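Local coordinates for beta-galactoside alpha-2,6-sialyltransferase (Photobacterium sp., PDB 2Z4T), which probably transfers sialic acid from a CMP-activated donor to beta-galactosides such as lactose, forming an alpha-2,6 linkage, at residues Ala288-Leu298 and Ile311-Trp320. Residues are numbered along the deposited sequence; the frame is centred on the assembly and turned at random. Where two conformers were deposited one is given.
Sequences ANYHFLRKDYL and IGDSLKQMQW. With PO4 (phosphate ion), chain I.
With CG of Q317 anti to the backbone N (chi1 169°) and the chain bent at chi2 (55°), its amide reaches the turn that follows strand 288-292, while K295, extended throughout, passes obliquely across L315, its CG against CG of L315. The Q317 amide shows how one side chain can stand in for backbone pairing where a strand gives out. Its OE1 accepts from K295 N at 2.9 Å, and its NE2 donates almost straight to L293 O (3.1 Å), which lies in the amide plane, although NE2 itself stands well above the carbonyl plane of L293. A further bond from NE2 to M318 O, on a lone pair, helps fix the amide's rotation. Strand 315-317 lies at the edge of the sheet of the first Rossmann-like domain of this GT-B enzyme, beside 288-292 and parallel to it, joined by a largely helical right-handed crossover; Y290 and F292 alternate donor and acceptor with S314, K316 and M318. On the face shared by F292 and L315, CD1 of L315 sits over the F292 ring, 3.7 Å from its centroid, a CH-pi contact; CD1 of I311 also touches the ring at CZ, and CD1 of L298 packs against I311 and L315. NZ of K295 bonds both L315 O (3.1 Å) and O1 of a phosphate ion (2.7 Å), probably from the crystallisation liquor; Q317 N donates to O3 of the same ion. Towards the CMP site, a water joins L293 O to NE1 of W320, whose side chain approaches CMP-binding E432.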
ATOM      1  N   ALA A 288     -12.468  11.263  -0.277  1.00 41.45           N
ATOM      2  CA  ALA A 288     -11.764  10.162  -0.922  1.00 41.05           C
ATOM      3  C   ALA A 288     -10.638  10.684  -1.775  1.00 40.72           C
ATOM      4  O   ALA A 288     -10.727  11.791  -2.288  1.00 41.22           O
ATOM      5  CB  ALA A 288     -12.722   9.356  -1.766  1.00 40.70           C
ATOM      6  N   ASN A 289      -9.581   9.892  -1.922  1.00 40.30           N
ATOM      7  CA  ASN A 289      -8.487  10.233  -2.836  1.00 40.55           C
ATOM      8  C   ASN A 289      -8.134   9.065  -3.755  1.00 40.03           C
ATOM      9  O   ASN A 289      -7.893   7.940  -3.272  1.00 39.79           O
ATOM     10  CB  ASN A 289      -7.258  10.721  -2.060  1.00 40.92           C
ATOM     11  CG  ASN A 289      -7.505  12.067  -1.376  1.00 42.85           C
ATOM     12  OD1 ASN A 289      -7.869  12.120  -0.202  1.00 43.65           O
ATOM     13  ND2 ASN A 289      -7.368  13.151  -2.128  1.00 45.86           N
ATOM     14  N   TYR A 290      -8.152   9.320  -5.069  1.00 38.79           N
ATOM     15  CA  TYR A 290      -7.702   8.329  -6.052  1.00 38.64           C
ATOM     16  C   TYR A 290      -6.230   8.550  -6.407  1.00 39.18           C
ATOM     17  O   TYR A 290      -5.852   9.574  -7.012  1.00 38.87           O
ATOM     18  CB  TYR A 290      -8.547   8.353  -7.333  1.00 37.53           C
ATOM     19  CG  TYR A 290      -9.954   7.839  -7.161  1.00 36.58           C
ATOM     20  CD1 TYR A 290     -10.315   6.557  -7.590  1.00 36.43           C
ATOM     21  CD2 TYR A 290     -10.927   8.635  -6.582  1.00 35.21           C
ATOM     22  CE1 TYR A 290     -11.626   6.087  -7.442  1.00 36.97           C
ATOM     23  CE2 TYR A 290     -12.230   8.192  -6.427  1.00 36.55           C
ATOM     24  CZ  TYR A 290     -12.578   6.922  -6.856  1.00 37.58           C
ATOM     25  OH  TYR A 290     -13.873   6.513  -6.677  1.00 36.67           O
ATOM     26  N   HIS A 291      -5.400   7.577  -6.061  1.00 39.42           N
ATOM     27  CA  HIS A 291      -3.979   7.669  -6.365  0.50 39.80           C
ATOM     28  C   HIS A 291      -3.669   6.886  -7.635  1.00 39.93           C
ATOM     29  O   HIS A 291      -3.483   5.678  -7.593  1.00 40.90           O
ATOM     30  CB  HIS A 291      -3.163   7.176  -5.176  0.50 39.50           C
ATOM     31  CG  HIS A 291      -3.497   7.878  -3.901  0.50 39.89           C
ATOM     32  ND1 HIS A 291      -4.534   7.480  -3.082  0.50 39.92           N
ATOM     33  CD2 HIS A 291      -2.960   8.975  -3.322  0.50 39.37           C
ATOM     34  CE1 HIS A 291      -4.603   8.288  -2.042  0.50 39.73           C
ATOM     35  NE2 HIS A 291      -3.665   9.210  -2.167  0.50 39.56           N
ATOM     36  N   PHE A 292      -3.647   7.578  -8.766  1.00 39.39           N
ATOM     37  CA  PHE A 292      -3.502   6.922 -10.049  1.00 38.92           C
ATOM     38  C   PHE A 292      -2.051   6.565 -10.312  1.00 39.26           C
ATOM     39  O   PHE A 292      -1.159   7.410 -10.171  1.00 39.81           O
ATOM     40  CB  PHE A 292      -4.023   7.831 -11.172  1.00 38.81           C
ATOM     41  CG  PHE A 292      -5.492   7.621 -11.534  1.00 37.73           C
ATOM     42  CD1 PHE A 292      -6.480   7.611 -10.564  1.00 36.93           C
ATOM     43  CD2 PHE A 292      -5.874   7.476 -12.867  1.00 37.88           C
ATOM     44  CE1 PHE A 292      -7.831   7.444 -10.895  1.00 36.99           C
ATOM     45  CE2 PHE A 292      -7.233   7.294 -13.221  1.00 38.67           C
ATOM     46  CZ  PHE A 292      -8.211   7.285 -12.231  1.00 38.13           C
ATOM     47  N   LEU A 293      -1.804   5.322 -10.718  1.00 39.03           N
ATOM     48  CA  LEU A 293      -0.477   4.941 -11.195  1.00 38.72           C
ATOM     49  C   LEU A 293       0.041   5.941 -12.235  1.00 39.23           C
ATOM     50  O   LEU A 293       1.220   6.322 -12.218  1.00 39.88           O
ATOM     51  CB  LEU A 293      -0.504   3.530 -11.789  1.00 38.80           C
ATOM     52  CG  LEU A 293       0.802   2.898 -12.266  1.00 37.41           C
ATOM     53  CD1 LEU A 293       1.855   2.889 -11.170  1.00 37.30           C
ATOM     54  CD2 LEU A 293       0.546   1.492 -12.791  1.00 37.99           C
ATOM     55  N   ARG A 294      -0.829   6.355 -13.147  1.00 39.00           N
ATOM     56  CA  ARG A 294      -0.478   7.382 -14.109  1.00 38.99           C
ATOM     57  C   ARG A 294      -1.669   8.308 -14.295  1.00 39.53           C
ATOM     58  O   ARG A 294      -2.520   8.093 -15.168  1.00 39.89           O
ATOM     59  CB  ARG A 294      -0.042   6.762 -15.439  1.00 38.65           C
ATOM     60  CG  ARG A 294       1.389   6.175 -15.450  1.00 38.48           C
ATOM     61  CD  ARG A 294       2.473   7.258 -15.390  1.00 36.76           C
ATOM     62  NE  ARG A 294       2.497   8.052 -16.625  1.00 37.41           N
ATOM     63  CZ  ARG A 294       3.273   7.791 -17.679  1.00 38.63           C
ATOM     64  NH1 ARG A 294       4.111   6.754 -17.655  1.00 39.03           N
ATOM     65  NH2 ARG A 294       3.214   8.559 -18.764  1.00 38.43           N
ATOM     66  N   LYS A 295      -1.727   9.332 -13.452  1.00 39.46           N
ATOM     67  CA  LYS A 295      -2.771  10.343 -13.512  1.00 39.78           C
ATOM     68  C   LYS A 295      -2.925  10.972 -14.892  1.00 39.98           C
ATOM     69  O   LYS A 295      -4.044  11.303 -15.303  1.00 40.80           O
ATOM     70  CB  LYS A 295      -2.504  11.425 -12.471  1.00 39.72           C
ATOM     71  CG  LYS A 295      -3.502  12.558 -12.472  1.00 40.24           C
ATOM     72  CD  LYS A 295      -3.221  13.497 -11.316  1.00 43.62           C
ATOM     73  CE  LYS A 295      -3.689  14.909 -11.623  1.00 46.84           C
ATOM     74  NZ  LYS A 295      -3.856  15.682 -10.365  1.00 46.95           N
ATOM     75  N   ASP A 296      -1.814  11.131 -15.606  1.00 39.79           N
ATOM     76  CA  ASP A 296      -1.822  11.834 -16.881  1.00 40.14           C
ATOM     77  C   ASP A 296      -2.613  11.092 -17.951  1.00 40.46           C
ATOM     78  O   ASP A 296      -2.960  11.665 -18.979  1.00 40.96           O
ATOM     79  CB  ASP A 296      -0.397  12.188 -17.362  1.00 39.67           C
ATOM     80  CG  ASP A 296       0.548  10.981 -17.415  1.00 40.68           C
ATOM     81  OD1 ASP A 296       0.328   9.985 -16.683  1.00 41.11           O
ATOM     82  OD2 ASP A 296       1.539  11.045 -18.181  1.00 38.87           O
ATOM     83  N   TYR A 297      -2.920   9.827 -17.705  1.00 40.73           N
ATOM     84  CA  TYR A 297      -3.752   9.085 -18.634  1.00 40.86           C
ATOM     85  C   TYR A 297      -5.131   9.735 -18.820  1.00 41.27           C
ATOM     86  O   TYR A 297      -5.671   9.741 -19.936  1.00 41.18           O
ATOM     87  CB  TYR A 297      -3.907   7.625 -18.211  1.00 40.53           C
ATOM     88  CG  TYR A 297      -4.519   6.794 -19.299  1.00 40.47           C
ATOM     89  CD1 TYR A 297      -3.817   6.560 -20.483  1.00 39.43           C
ATOM     90  CD2 TYR A 297      -5.805   6.255 -19.169  1.00 38.87           C
ATOM     91  CE1 TYR A 297      -4.355   5.792 -21.498  1.00 39.82           C
ATOM     92  CE2 TYR A 297      -6.361   5.469 -20.189  1.00 38.81           C
ATOM     93  CZ  TYR A 297      -5.629   5.249 -21.352  1.00 39.86           C
ATOM     94  OH  TYR A 297      -6.148   4.513 -22.397  1.00 40.15           O
ATOM     95  N   LEU A 298      -5.702  10.291 -17.748  1.00 41.20           N
ATOM     96  CA  LEU A 298      -7.009  10.950 -17.892  1.00 41.55           C
ATOM     97  C   LEU A 298      -6.971  12.271 -18.697  1.00 42.03           C
ATOM     98  O   LEU A 298      -8.019  12.842 -18.996  1.00 42.88           O
ATOM     99  CB  LEU A 298      -7.703  11.145 -16.546  1.00 40.83           C
ATOM    100  CG  LEU A 298      -8.035   9.885 -15.752  1.00 40.41           C
ATOM    101  CD1 LEU A 298      -9.028  10.217 -14.615  1.00 39.75           C
ATOM    102  CD2 LEU A 298      -8.557   8.766 -16.656  1.00 37.33           C
ATOM    103  N   ILE A 311     -13.856  13.045 -11.274  1.00 41.79           N
ATOM    104  CA  ILE A 311     -13.068  12.760 -10.080  1.00 41.85           C
ATOM    105  C   ILE A 311     -12.595  14.072  -9.422  1.00 42.70           C
ATOM    106  O   ILE A 311     -12.395  14.117  -8.192  1.00 43.10           O
ATOM    107  CB  ILE A 311     -11.896  11.803 -10.377  1.00 41.54           C
ATOM    108  CG1 ILE A 311     -12.440  10.470 -10.904  1.00 40.64           C
ATOM    109  CG2 ILE A 311     -11.081  11.542  -9.119  1.00 41.50           C
ATOM    110  CD1 ILE A 311     -11.458   9.614 -11.636  1.00 37.06           C
ATOM    111  N   GLY A 312     -12.445  15.134 -10.234  1.00 42.84           N
ATOM    112  CA  GLY A 312     -12.134  16.482  -9.744  1.00 42.93           C
ATOM    113  C   GLY A 312     -10.914  16.501  -8.846  1.00 43.79           C
ATOM    114  O   GLY A 312      -9.902  15.856  -9.131  1.00 43.32           O
ATOM    115  N   ASP A 313     -11.006  17.214  -7.735  1.00 44.28           N
ATOM    116  CA  ASP A 313      -9.839  17.367  -6.877  1.00 45.34           C
ATOM    117  C   ASP A 313      -9.592  16.164  -5.945  1.00 44.92           C
ATOM    118  O   ASP A 313      -8.866  16.284  -4.965  1.00 45.91           O
ATOM    119  CB  ASP A 313      -9.880  18.711  -6.119  1.00 46.18           C
ATOM    120  CG  ASP A 313     -11.061  18.807  -5.130  1.00 50.16           C
ATOM    121  OD1 ASP A 313     -11.500  17.746  -4.598  1.00 51.01           O
ATOM    122  OD2 ASP A 313     -11.553  19.952  -4.895  1.00 53.64           O
ATOM    123  N   SER A 314     -10.194  15.011  -6.252  1.00 44.15           N
ATOM    124  CA  SER A 314      -9.834  13.751  -5.605  1.00 42.93           C
ATOM    125  C   SER A 314      -8.865  12.963  -6.492  1.00 42.85           C
ATOM    126  O   SER A 314      -8.434  11.863  -6.136  1.00 43.53           O
ATOM    127  CB  SER A 314     -11.067  12.905  -5.302  1.00 42.28           C
ATOM    128  OG  SER A 314     -11.904  13.520  -4.334  1.00 43.26           O
ATOM    129  N   LEU A 315      -8.518  13.517  -7.647  1.00 42.39           N
ATOM    130  CA  LEU A 315      -7.602  12.835  -8.558  1.00 42.05           C
ATOM    131  C   LEU A 315      -6.154  13.166  -8.185  1.00 42.53           C
ATOM    132  O   LEU A 315      -5.729  14.321  -8.292  1.00 42.83           O
ATOM    133  CB  LEU A 315      -7.916  13.196 -10.009  1.00 41.48           C
ATOM    134  CG  LEU A 315      -7.106  12.537 -11.125  1.00 41.78           C
ATOM    135  CD1 LEU A 315      -7.236  11.022 -11.069  1.00 40.51           C
ATOM    136  CD2 LEU A 315      -7.500  13.093 -12.526  1.00 40.44           C
ATOM    137  N   LYS A 316      -5.420  12.152  -7.729  1.00 42.10           N
ATOM    138  CA  LYS A 316      -4.019  12.318  -7.305  1.00 42.14           C
ATOM    139  C   LYS A 316      -3.085  11.447  -8.136  1.00 41.73           C
ATOM    140  O   LYS A 316      -3.511  10.441  -8.713  1.00 42.27           O
ATOM    141  CB  LYS A 316      -3.844  11.980  -5.803  1.00 42.61           C
ATOM    142  CG  LYS A 316      -4.734  12.792  -4.833  1.00 43.08           C
ATOM    143  CD  LYS A 316      -4.496  14.295  -5.044  1.00 45.29           C
ATOM    144  CE  LYS A 316      -5.564  15.150  -4.373  1.00 46.66           C
ATOM    145  NZ  LYS A 316      -5.345  15.222  -2.905  1.00 48.03           N
ATOM    146  N   GLN A 317      -1.820  11.845  -8.219  1.00 41.02           N
ATOM    147  CA  GLN A 317      -0.791  11.007  -8.810  1.00 40.71           C
ATOM    148  C   GLN A 317      -0.170  10.178  -7.695  1.00 40.88           C
ATOM    149  O   GLN A 317       0.246  10.728  -6.660  1.00 41.28           O
ATOM    150  CB  GLN A 317       0.276  11.873  -9.506  1.00 40.62           C
ATOM    151  CG  GLN A 317       1.558  11.139  -9.951  1.00 39.25           C
ATOM    152  CD  GLN A 317       1.288   9.945 -10.862  1.00 39.74           C
ATOM    153  OE1 GLN A 317       0.557  10.062 -11.844  1.00 39.53           O
ATOM    154  NE2 GLN A 317       1.858   8.784 -10.520  1.00 37.99           N
ATOM    155  N   MET A 318      -0.109   8.863  -7.886  1.00 40.78           N
ATOM    156  CA  MET A 318       0.632   7.980  -6.960  1.00 40.80           C
ATOM    157  C   MET A 318       2.063   8.531  -6.738  1.00 40.67           C
ATOM    158  O   MET A 318       2.731   8.950  -7.682  1.00 40.18           O
ATOM    159  CB  MET A 318       0.668   6.573  -7.531  1.00 40.67           C
ATOM    160  CG  MET A 318       0.798   5.455  -6.529  1.00 41.87           C
ATOM    161  SD  MET A 318       0.728   3.798  -7.291  1.00 41.19           S
ATOM    162  CE  MET A 318      -1.046   3.609  -7.457  1.00 37.07           C
ATOM    163  N   GLN A 319       2.499   8.581  -5.483  1.00 40.94           N
ATOM    164  CA  GLN A 319       3.799   9.170  -5.121  1.00 41.08           C
ATOM    165  C   GLN A 319       4.838   8.078  -4.886  1.00 40.84           C
ATOM    166  O   GLN A 319       4.485   6.985  -4.424  1.00 40.38           O
ATOM    167  CB  GLN A 319       3.650  10.047  -3.855  1.00 41.52           C
ATOM    168  CG  GLN A 319       2.704  11.263  -4.019  1.00 41.95           C
ATOM    169  CD  GLN A 319       3.151  12.183  -5.158  1.00 45.47           C
ATOM    170  OE1 GLN A 319       2.460  12.327  -6.183  1.00 46.35           O
ATOM    171  NE2 GLN A 319       4.331  12.781  -5.001  1.00 45.67           N
ATOM    172  N   TRP A 320       6.109   8.374  -5.198  1.00 40.62           N
ATOM    173  CA  TRP A 320       7.241   7.441  -4.960  1.00 40.27           C
ATOM    174  C   TRP A 320       8.352   8.023  -4.073  1.00 41.04           C
ATOM    175  O   TRP A 320       9.535   7.635  -4.160  1.00 40.80           O
ATOM    176  CB  TRP A 320       7.800   6.931  -6.294  1.00 39.17           C
ATOM    177  CG  TRP A 320       6.755   6.177  -7.019  1.00 39.37           C
ATOM    178  CD1 TRP A 320       6.001   6.617  -8.085  1.00 39.12           C
ATOM    179  CD2 TRP A 320       6.259   4.881  -6.685  1.00 37.72           C
ATOM    180  NE1 TRP A 320       5.097   5.652  -8.452  1.00 38.70           N
ATOM    181  CE2 TRP A 320       5.229   4.576  -7.612  1.00 38.60           C
ATOM    182  CE3 TRP A 320       6.593   3.939  -5.709  1.00 36.96           C
ATOM    183  CZ2 TRP A 320       4.531   3.362  -7.587  1.00 37.11           C
ATOM    184  CZ3 TRP A 320       5.889   2.736  -5.674  1.00 38.11           C
ATOM    185  CH2 TRP A 320       4.871   2.459  -6.611  1.00 37.97           C
TER
HETATM  186  P   PO4 I4000      -1.088  15.183  -7.336  1.00 67.99           P
HETATM  187  O1  PO4 I4000      -2.126  14.943  -8.409  1.00 70.09           O
HETATM  188  O2  PO4 I4000      -1.652  16.182  -6.338  1.00 68.49           O
HETATM  189  O3  PO4 I4000      -0.797  13.883  -6.630  1.00 67.19           O
HETATM  190  O4  PO4 I4000       0.160  15.710  -8.022  1.00 68.29           O
HETATM  191  O   HOH W   1       3.799   5.900 -11.065  1.00 25.67           O